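Periplasmic chaperone Spy (Escherichia coli, PDB 6BIE) acts as an ATP-independent periplasmic chaperone, a cradle-shaped homodimer that limits protein aggregation and lets client proteins fold while they remain bound to it. Local coordinates at residues D9-Q14 against Y77-P82. Residues are numbered along the deposited sequence; the frame is centred on the assembly and turned at random.
Sequences DAQKQQ and YNILTP
Gln-11, on the first turn of helix 9-21, reaches across to the loop between helices 59-77 and 82-94, and its one amide serves two places: OE1 takes the N-H of Thr-8 at the start of its own helix, while NE2 grips the neighbouring turn. NE2 donates to Ile-79 O at 2.9 Å, with an N-H...O angle of 160°. The carbonyl oxygen lies nearly in the plane of the Gln-11 amide, whereas NE2 stands above the carbonyl plane of Ile-79. With CG anti to the carbonyl carbon (chi1 -69°) and the chain extended beyond it, the amide is carried out to the loop. NE2 also bonds Gln-84 OE1, which accepts the backbone N-H of Thr-81 as well. These bonds fix the rotation of the buried group.

Beside this polar centre, Ile-79 lays CD1 on the helix, 3.6 Å from Gln-11 O and 3.8 Å from Gln-14 CB. The looser side belongs to Gln-14, partly exposed and also touching Asn-6 of the second subunit, whose chain runs past Ile-79 in the opposite direction. Toward the loop its amide makes van der Waals contact, NE2 lying 4.0 Å from Ile-79 CG2.

The loop is a type I turn, Tyr-77 to Leu-80, leading into Thr-81 as N-cap of helix 82-94. Here two LTXXQ motifs meet, Leu-7 to Gln-11 and Leu-80 to Gln-84, the signature of the CpxP/Spy family: in each, the glutamine OE1 accepts the N-H of the threonine three residues before it.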
ATOM      1  N   ASP A   9       4.960  11.174 -16.060  1.00 34.86           N
ATOM      2  CA  ASP A   9       4.104  12.247 -15.561  1.00 33.40           C
ATOM      3  C   ASP A   9       3.252  11.833 -14.355  1.00 33.53           C
ATOM      4  O   ASP A   9       3.096  12.613 -13.394  1.00 34.40           O
ATOM      5  CB  ASP A   9       3.137  12.742 -16.628  1.00 35.67           C
ATOM      6  CG  ASP A   9       3.794  13.574 -17.697  1.00 39.38           C
ATOM      7  OD1 ASP A   9       4.956  14.003 -17.556  1.00 38.21           O
ATOM      8  OD2 ASP A   9       3.110  13.796 -18.699  1.00 42.32           O
ATOM      9  N   ALA A  10       2.682  10.621 -14.422  1.00 32.06           N
ATOM     10  CA  ALA A  10       1.956  10.054 -13.266  1.00 32.94           C
ATOM     11  C   ALA A  10       2.847   9.999 -12.042  1.00 31.67           C
ATOM     12  O   ALA A  10       2.420  10.405 -10.972  1.00 30.94           O
ATOM     13  CB  ALA A  10       1.389   8.673 -13.572  1.00 35.21           C
ATOM     14  N   GLN A  11       4.077   9.520 -12.190  1.00 33.63           N
ATOM     15  CA  GLN A  11       4.997   9.423 -11.049  1.00 32.25           C
ATOM     16  C   GLN A  11       5.384  10.814 -10.529  1.00 32.96           C
ATOM     17  O   GLN A  11       5.489  10.981  -9.317  1.00 34.10           O
ATOM     18  CB  GLN A  11       6.263   8.626 -11.418  1.00 33.07           C
ATOM     19  CG  GLN A  11       6.032   7.147 -11.662  1.00 33.73           C
ATOM     20  CD  GLN A  11       7.240   6.408 -12.208  1.00 34.86           C
ATOM     21  OE1 GLN A  11       7.983   6.898 -13.096  1.00 37.32           O
ATOM     22  NE2 GLN A  11       7.440   5.187 -11.695  1.00 33.82           N
ATOM     23  N   LYS A  12       5.554  11.810 -11.419  1.00 32.57           N
ATOM     24  CA  LYS A  12       5.872  13.162 -10.974  1.00 35.09           C
ATOM     25  C   LYS A  12       4.746  13.747 -10.108  1.00 35.19           C
ATOM     26  O   LYS A  12       5.015  14.403  -9.081  1.00 39.58           O
ATOM     27  CB  LYS A  12       6.175  14.099 -12.158  1.00 35.49           C
ATOM     28  CG  LYS A  12       7.492  13.823 -12.846  1.00 41.38           C
ATOM     29  CD  LYS A  12       7.638  14.686 -14.094  1.00 45.42           C
ATOM     30  CE  LYS A  12       9.070  14.718 -14.570  1.00 49.47           C
ATOM     31  NZ  LYS A  12       9.190  15.461 -15.857  1.00 59.19           N
ATOM     32  N   GLN A  13       3.497  13.488 -10.512  1.00 34.97           N
ATOM     33  CA  GLN A  13       2.340  13.874  -9.696  1.00 37.26           C
ATOM     34  C   GLN A  13       2.312  13.120  -8.350  1.00 36.50           C
ATOM     35  O   GLN A  13       2.041  13.710  -7.309  1.00 36.88           O
ATOM     36  CB  GLN A  13       1.020  13.648 -10.455  1.00 40.29           C
ATOM     37  CG  GLN A  13      -0.265  13.876  -9.639  1.00 37.77           C
ATOM     38  CD  GLN A  13      -0.405  15.274  -9.036  1.00 44.74           C
ATOM     39  OE1 GLN A  13       0.257  16.228  -9.457  1.00 47.30           O
ATOM     40  NE2 GLN A  13      -1.295  15.400  -8.048  1.00 44.67           N
ATOM     41  N   GLN A  14       2.566  11.817  -8.394  1.00 34.15           N
ATOM     42  CA  GLN A  14       2.603  11.001  -7.168  1.00 35.46           C
ATOM     43  C   GLN A  14       3.654  11.491  -6.172  1.00 36.28           C
ATOM     44  O   GLN A  14       3.393  11.536  -4.967  1.00 36.52           O
ATOM     45  CB  GLN A  14       2.837   9.535  -7.505  1.00 34.52           C
ATOM     46  CG  GLN A  14       1.655   8.864  -8.181  1.00 35.64           C
ATOM     47  CD  GLN A  14       1.991   7.465  -8.646  1.00 41.56           C
ATOM     48  OE1 GLN A  14       2.842   7.270  -9.511  1.00 39.58           O
ATOM     49  NE2 GLN A  14       1.312   6.488  -8.081  1.00 53.28           N
ATOM     50  N   TYR A  77      10.168   5.091  -3.617  1.00 28.31           N
ATOM     51  CA  TYR A  77      10.673   3.802  -4.110  1.00 28.42           C
ATOM     52  C   TYR A  77       9.525   2.922  -4.610  1.00 29.68           C
ATOM     53  O   TYR A  77       9.613   2.323  -5.672  1.00 30.52           O
ATOM     54  CB  TYR A  77      11.446   3.072  -3.012  1.00 27.49           C
ATOM     55  CG  TYR A  77      12.037   1.749  -3.452  1.00 27.27           C
ATOM     56  CD1 TYR A  77      13.249   1.695  -4.153  1.00 29.34           C
ATOM     57  CD2 TYR A  77      11.384   0.539  -3.175  1.00 29.79           C
ATOM     58  CE1 TYR A  77      13.776   0.479  -4.588  1.00 31.06           C
ATOM     59  CE2 TYR A  77      11.909  -0.671  -3.610  1.00 32.21           C
ATOM     60  CZ  TYR A  77      13.105  -0.690  -4.300  1.00 30.02           C
ATOM     61  OH  TYR A  77      13.652  -1.888  -4.692  1.00 32.81           O
ATOM     62  N   ASN A  78       8.444   2.861  -3.843  1.00 27.11           N
ATOM     63  CA  ASN A  78       7.314   2.000  -4.188  1.00 27.87           C
ATOM     64  C   ASN A  78       6.385   2.483  -5.306  1.00 29.92           C
ATOM     65  O   ASN A  78       5.518   1.727  -5.715  1.00 36.26           O
ATOM     66  CB  ASN A  78       6.550   1.615  -2.929  1.00 30.62           C
ATOM     67  CG  ASN A  78       7.250   0.511  -2.171  1.00 33.15           C
ATOM     68  OD1 ASN A  78       7.284  -0.628  -2.642  1.00 35.03           O
ATOM     69  ND2 ASN A  78       7.859   0.842  -1.031  1.00 29.78           N
ATOM     70  N   ILE A  79       6.559   3.701  -5.824  1.00 26.51           N
ATOM     71  CA  ILE A  79       5.878   4.063  -7.077  1.00 28.56           C
ATOM     72  C   ILE A  79       6.702   3.703  -8.317  1.00 30.66           C
ATOM     73  O   ILE A  79       6.190   3.829  -9.427  1.00 32.12           O
ATOM     74  CB  ILE A  79       5.452   5.546  -7.161  1.00 30.37           C
ATOM     75  CG1 ILE A  79       6.653   6.484  -7.386  1.00 33.99           C
ATOM     76  CG2 ILE A  79       4.648   5.943  -5.949  1.00 34.79           C
ATOM     77  CD1 ILE A  79       6.319   7.945  -7.515  1.00 39.93           C
ATOM     78  N   LEU A  80       7.953   3.262  -8.132  1.00 31.98           N
ATOM     79  CA  LEU A  80       8.850   2.982  -9.243  1.00 30.50           C
ATOM     80  C   LEU A  80       8.527   1.645  -9.905  1.00 35.00           C
ATOM     81  O   LEU A  80       7.975   0.733  -9.253  1.00 33.03           O
ATOM     82  CB  LEU A  80      10.306   2.981  -8.767  1.00 30.05           C
ATOM     83  CG  LEU A  80      10.867   4.273  -8.163  1.00 32.25           C
ATOM     84  CD1 LEU A  80      12.327   4.034  -7.770  1.00 33.16           C
ATOM     85  CD2 LEU A  80      10.705   5.465  -9.116  1.00 31.74           C
ATOM     86  N   THR A  81       8.850   1.543 -11.202  1.00 34.49           N
ATOM     87  CA  THR A  81       8.778   0.281 -11.929  1.00 37.31           C
ATOM     88  C   THR A  81       9.950  -0.614 -11.506  1.00 38.43           C
ATOM     89  O   THR A  81      10.908  -0.121 -10.913  1.00 32.21           O
ATOM     90  CB  THR A  81       8.882   0.486 -13.453  1.00 40.55           C
ATOM     91  OG1 THR A  81      10.165   1.039 -13.774  1.00 40.52           O
ATOM     92  CG2 THR A  81       7.772   1.418 -13.962  1.00 41.75           C
ATOM     93  N   PRO A  82       9.879  -1.931 -11.812  1.00 42.08           N
ATOM     94  CA  PRO A  82      11.020  -2.802 -11.503  1.00 42.96           C
ATOM     95  C   PRO A  82      12.342  -2.305 -12.101  1.00 38.94           C
ATOM     96  O   PRO A  82      13.343  -2.303 -11.407  1.00 38.24           O
ATOM     97  CB  PRO A  82      10.597  -4.145 -12.098  1.00 47.25           C
ATOM     98  CG  PRO A  82       9.111  -4.130 -11.960  1.00 43.21           C
ATOM     99  CD  PRO A  82       8.709  -2.710 -12.259  1.00 41.87           C
TER